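Local coordinates for tail fiber protein (Acinetobacter phage AM24, PDB 5W5P), which serves as the trimeric tailspike of the phage and probably recognises, and perhaps cleaves, the capsular polysaccharide of its Acinetobacter baumannii host, at the interface of chains A and B. Residues are numbered along the deposited sequence; one frame, centred on the assembly and turned at random. Chains: chain A/B, Tail fiber protein.

Contact 1: the interface of chains A and B. Residues chain A 499, 501, 509, 512; chain B 491, 521-522, 525.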
loop_
_atom_site.group_PDB
_atom_site.type_symbol
_atom_site.label_atom_id
_atom_site.label_comp_id
_atom_site.label_asym_id
_atom_site.label_seq_id
_atom_site.Cartn_x
_atom_site.Cartn_y
_atom_site.Cartn_z
ATOM N N PHE A 499 -37.686 8.640 -16.460
ATOM C CA PHE A 499 -37.850 10.087 -16.352
ATOM C C PHE A 499 -38.035 10.656 -17.754
ATOM O O PHE A 499 -37.101 10.652 -18.563
ATOM C CB PHE A 499 -36.650 10.716 -15.648
ATOM C CG PHE A 499 -36.705 12.224 -15.567
ATOM C CD1 PHE A 499 -37.917 12.891 -15.482
ATOM C CD2 PHE A 499 -35.541 12.971 -15.571
ATOM C CE1 PHE A 499 -37.963 14.272 -15.406
ATOM C CE2 PHE A 499 -35.585 14.353 -15.496
ATOM C CZ PHE A 499 -36.797 15.002 -15.412
ATOM N N GLN A 501 -38.798 13.824 -20.216
ATOM C CA GLN A 501 -38.797 15.270 -20.395
ATOM C C GLN A 501 -39.356 15.566 -21.781
ATOM O O GLN A 501 -38.738 15.217 -22.792
ATOM C CB GLN A 501 -37.389 15.838 -20.222
ATOM C CG GLN A 501 -36.896 15.790 -18.782
ATOM C CD GLN A 501 -35.441 16.218 -18.633
ATOM O OE1 GLN A 501 -34.542 15.629 -19.237
ATOM N NE2 GLN A 501 -35.208 17.246 -17.825
ATOM N N VAL A 509 -37.985 22.381 -22.416
ATOM C CA VAL A 509 -38.788 21.432 -21.649
ATOM C C VAL A 509 -40.151 22.050 -21.355
ATOM O O VAL A 509 -40.248 23.055 -20.641
ATOM C CB VAL A 509 -38.074 21.021 -20.356
ATOM C CG1 VAL A 509 -38.986 20.154 -19.497
ATOM C CG2 VAL A 509 -36.778 20.287 -20.680
ATOM N N ALA A 512 -42.881 17.213 -17.850
ATOM C CA ALA A 512 -42.019 16.243 -17.193
ATOM C C ALA A 512 -42.880 15.241 -16.443
ATOM O O ALA A 512 -43.879 15.610 -15.827
ATOM C CB ALA A 512 -41.028 16.923 -16.238
ATOM N N ALA B 491 -33.115 19.063 -12.726
ATOM C CA ALA B 491 -34.199 18.087 -12.734
ATOM C C ALA B 491 -33.722 16.716 -12.265
ATOM O O ALA B 491 -32.564 16.333 -12.451
ATOM C CB ALA B 491 -34.804 17.975 -14.135
ATOM N N VAL B 521 -39.040 16.191 -10.422
ATOM C CA VAL B 521 -38.643 17.572 -10.160
ATOM C C VAL B 521 -38.206 18.200 -11.477
ATOM O O VAL B 521 -37.342 17.650 -12.170
ATOM C CB VAL B 521 -37.510 17.648 -9.115
ATOM C CG1 VAL B 521 -37.356 19.069 -8.587
ATOM C CG2 VAL B 521 -37.767 16.675 -7.972
ATOM N N GLN B 522 -38.791 19.349 -11.819
ATOM C CA GLN B 522 -38.460 20.013 -13.075
ATOM C C GLN B 522 -38.805 21.495 -12.988
ATOM O O GLN B 522 -39.874 21.865 -12.494
ATOM C CB GLN B 522 -39.200 19.373 -14.258
ATOM C CG GLN B 522 -39.046 20.112 -15.596
ATOM C CD GLN B 522 -37.688 19.879 -16.260
ATOM O OE1 GLN B 522 -37.237 18.739 -16.408
ATOM N NE2 GLN B 522 -37.036 20.965 -16.669
ATOM N N GLU B 525 -35.908 24.939 -18.235
ATOM C CA GLU B 525 -34.812 24.255 -18.915
ATOM C C GLU B 525 -34.835 24.638 -20.386
ATOM O O GLU B 525 -35.842 24.423 -21.067
ATOM C CB GLU B 525 -34.924 22.738 -18.753
ATOM C CG GLU B 525 -33.722 21.963 -19.257
ATOM C CD GLU B 525 -33.510 20.665 -18.500
ATOM O OE1 GLU B 525 -34.352 20.339 -17.636
ATOM O OE2 GLU B 525 -32.502 19.974 -18.765
HETATM O O HOH W 1 -38.640 24.132 -18.715
#
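The methyl CB of A:Ala512 rests on CB of B:Gln522, 3.6 Å away, in the apolar centre of a contact between the C-terminal domains of two tailspike subunits. A small residue suits this place because the aliphatic stem of the glutamine lies directly against it. A:Val509 and B:Gln522 point towards each other, and the valine sets its CG1 branch against the amide carbon CD of B:Gln522 at 3.5 Å, while CG2 packs on CB of B:Glu525; a beta-branched residue can thus serve two neighbours at once. Beside them, the far corner of the A:Phe499 ring, CZ, meets the methyl CB of B:Ala491 at 3.8 Å.

Polar groups border this centre. B:Gln522 bends at chi2 (76°), which turns its amide toward A:Gln501. There NE2 of A:Gln501 donates to OE1 of B:Gln522 over 2.9 Å, nearly straight and onto an in-plane lone pair, although the two amide planes are turned 46° apart. The other end of the B:Gln522 amide is held too: its NE2 donates to the carboxylate OE1 of B:Glu525, on the anti lone pair, at 2.9 Å. Glutamine fits because one amide both accepts and donates, and the two bonds fix its flip. At the rim the backbone N of A:Val509 donates to the carbonyl O of B:Glu525 at 3.3 Å, and water 1 joins O of A:Val509, 2.7 Å away, to the backbone N of B:Glu525.

Contact 2: the interface of chains A and B. Residues chain A 264, 266, 288; chain B 163, 201-203, 228, 230.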
loop_
_atom_site.group_PDB
_atom_site.type_symbol
_atom_site.label_atom_id
_atom_site.label_comp_id
_atom_site.label_asym_id
_atom_site.label_seq_id
_atom_site.Cartn_x
_atom_site.Cartn_y
_atom_site.Cartn_z
ATOM N N GLU A 264 10.318 -3.046 7.990
ATOM C CA GLU A 264 11.286 -4.085 7.615
ATOM C C GLU A 264 12.246 -4.424 8.759
ATOM O O GLU A 264 13.464 -4.516 8.576
ATOM C CB GLU A 264 12.052 -3.687 6.350
ATOM C CG GLU A 264 11.320 -4.041 5.054
ATOM C CD GLU A 264 11.250 -2.878 4.071
ATOM O OE1 GLU A 264 12.255 -2.137 3.952
ATOM O OE2 GLU A 264 10.188 -2.706 3.424
ATOM N N HIS A 266 12.817 -6.985 12.497
ATOM C CA HIS A 266 12.563 -8.295 13.087
ATOM C C HIS A 266 12.306 -8.081 14.581
ATOM O O HIS A 266 13.244 -7.952 15.371
ATOM C CB HIS A 266 13.742 -9.243 12.842
ATOM C CG HIS A 266 14.130 -9.373 11.400
ATOM N ND1 HIS A 266 13.811 -10.479 10.640
ATOM C CD2 HIS A 266 14.821 -8.544 10.583
ATOM C CE1 HIS A 266 14.283 -10.323 9.416
ATOM N NE2 HIS A 266 14.901 -9.156 9.355
ATOM N N PHE A 288 8.434 -8.296 10.720
ATOM C CA PHE A 288 8.254 -9.666 11.198
ATOM C C PHE A 288 8.200 -9.636 12.725
ATOM O O PHE A 288 9.236 -9.591 13.391
ATOM C CB PHE A 288 9.393 -10.557 10.709
ATOM C CG PHE A 288 9.463 -10.705 9.211
ATOM C CD1 PHE A 288 8.302 -10.811 8.458
ATOM C CD2 PHE A 288 10.690 -10.743 8.557
ATOM C CE1 PHE A 288 8.360 -10.956 7.081
ATOM C CE2 PHE A 288 10.757 -10.888 7.179
ATOM C CZ PHE A 288 9.586 -10.996 6.441
ATOM N N LEU B 163 20.880 -11.651 13.680
ATOM C CA LEU B 163 20.449 -10.983 12.458
ATOM C C LEU B 163 21.492 -11.280 11.397
ATOM O O LEU B 163 22.634 -10.826 11.500
ATOM C CB LEU B 163 20.280 -9.480 12.666
ATOM C CG LEU B 163 19.918 -8.677 11.422
ATOM C CD1 LEU B 163 18.453 -8.894 11.130
ATOM C CD2 LEU B 163 20.176 -7.185 11.629
ATOM N N ALA B 201 15.430 -14.811 10.118
ATOM C CA ALA B 201 15.983 -13.459 10.157
ATOM C C ALA B 201 17.188 -13.316 9.234
ATOM O O ALA B 201 18.336 -13.442 9.674
ATOM C CB ALA B 201 16.355 -13.045 11.584
ATOM N N LEU B 202 16.933 -13.017 7.960
ATOM C CA LEU B 202 17.975 -12.936 6.948
ATOM C C LEU B 202 17.711 -11.757 6.025
ATOM O O LEU B 202 16.610 -11.625 5.485
ATOM C CB LEU B 202 18.040 -14.235 6.134
ATOM C CG LEU B 202 18.851 -14.219 4.835
ATOM C CD1 LEU B 202 20.313 -13.936 5.135
ATOM C CD2 LEU B 202 18.693 -15.535 4.095
ATOM N N GLU B 203 18.714 -10.906 5.845
ATOM C CA GLU B 203 18.712 -9.888 4.802
ATOM C C GLU B 203 19.669 -10.329 3.702
ATOM O O GLU B 203 20.835 -10.625 3.977
ATOM C CB GLU B 203 19.127 -8.522 5.353
ATOM C CG GLU B 203 18.517 -8.176 6.708
ATOM C CD GLU B 203 17.150 -7.531 6.585
ATOM O OE1 GLU B 203 16.170 -8.097 7.107
ATOM O OE2 GLU B 203 17.048 -6.459 5.955
ATOM N N ASN B 228 11.471 -15.760 7.367
ATOM C CA ASN B 228 11.661 -14.361 7.739
ATOM C C ASN B 228 12.819 -13.747 6.948
ATOM O O ASN B 228 13.839 -13.329 7.498
ATOM C CB ASN B 228 11.878 -14.217 9.248
ATOM C CG ASN B 228 10.655 -14.626 10.065
ATOM O OD1 ASN B 228 9.804 -15.383 9.602
ATOM N ND2 ASN B 228 10.576 -14.130 11.292
ATOM N N ASN B 230 14.184 -11.011 4.098
ATOM C CA ASN B 230 14.054 -9.758 3.358
ATOM C C ASN B 230 15.028 -9.811 2.183
ATOM O O ASN B 230 16.243 -9.693 2.367
ATOM C CB ASN B 230 14.336 -8.557 4.259
ATOM C CG ASN B 230 13.139 -8.160 5.099
ATOM O OD1 ASN B 230 11.994 -8.273 4.667
ATOM N ND2 ASN B 230 13.401 -7.691 6.312
HETATM O O HOH W 2 12.457 -12.242 12.509
HETATM O O HOH W 3 15.312 -4.544 6.059
#
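Short strands of the elongated central region, whose repeated rungs are those of the parallel beta-helix typical of phage tailspikes, face each other here: A:His266 from strand 266-268 points its ring into chain B, with NE2 directed at the linked pair B:Glu203 (strand 199-204) and B:Asn230 (strand 229-232). The imidazole is the main intruder. Its NE2 donates to the carboxylate OE1 of B:Glu203 over 2.8 Å, in the ring plane and practically straight at the hydrogen. The glutamate chain bends at chi2 (-86°), bringing its carboxylate to the imidazole. That carboxylate, turned 82° from the ring, receives the bond nearly along the C-O bond direction. The same OE1 also accepts a hydrogen bond from ND2 of B:Asn230 at 2.9 Å, from the syn side and somewhat out of the carboxylate plane, so two donors grip one oxygen. The asparagine amide thereby positions the glutamate for the histidine.

Histidine suits this slot because it offers a polar nitrogen on each side of a small flat ring. While NE2 meets the glutamate, ND1 binds water 2 at 2.9 Å, and that water is also bound by ND2 of B:Asn228. Carbon contacts complete the fit: CE1 meets CA of B:Ala201 at 3.6 Å, where a short side chain lets the ring come close to the backbone, and CD2 touches the CD1 branch of B:Leu163 at 3.7 Å.

Alongside, A:Phe288 of strand 288-290 lays CE2 against CA of B:Asn228, 3.6 Å away. The asparagine lies over one face of the ring, towards its CD2/CE2 rim, the two side chains running antiparallel and the ring and amide planes 34° apart, with the aromatic covering the asparagine's backbone and CB. On the other flank, water 3 ties the second carboxylate oxygen of B:Glu203, OE2, at 2.6 Å to the backbone O of A:Glu264.

About 65 Å separates the C-alpha centres of contact 1 and contact 2, and they share no residue or secondary-structure element. Contact 2 joins short strands of the elongated central region, whereas contact 1 draws on the long strands 492-503 and 509-523 of the C-terminal domain. Chains A and B are thus tied at two distant levels of the spike, which should resist splaying of its subunits. Since the deposited assembly holds three copies and the interface is not an exact two-fold, each chain presents different surfaces to its neighbours, as expected of a tailspike trimer, in which both contacts would recur around the axis.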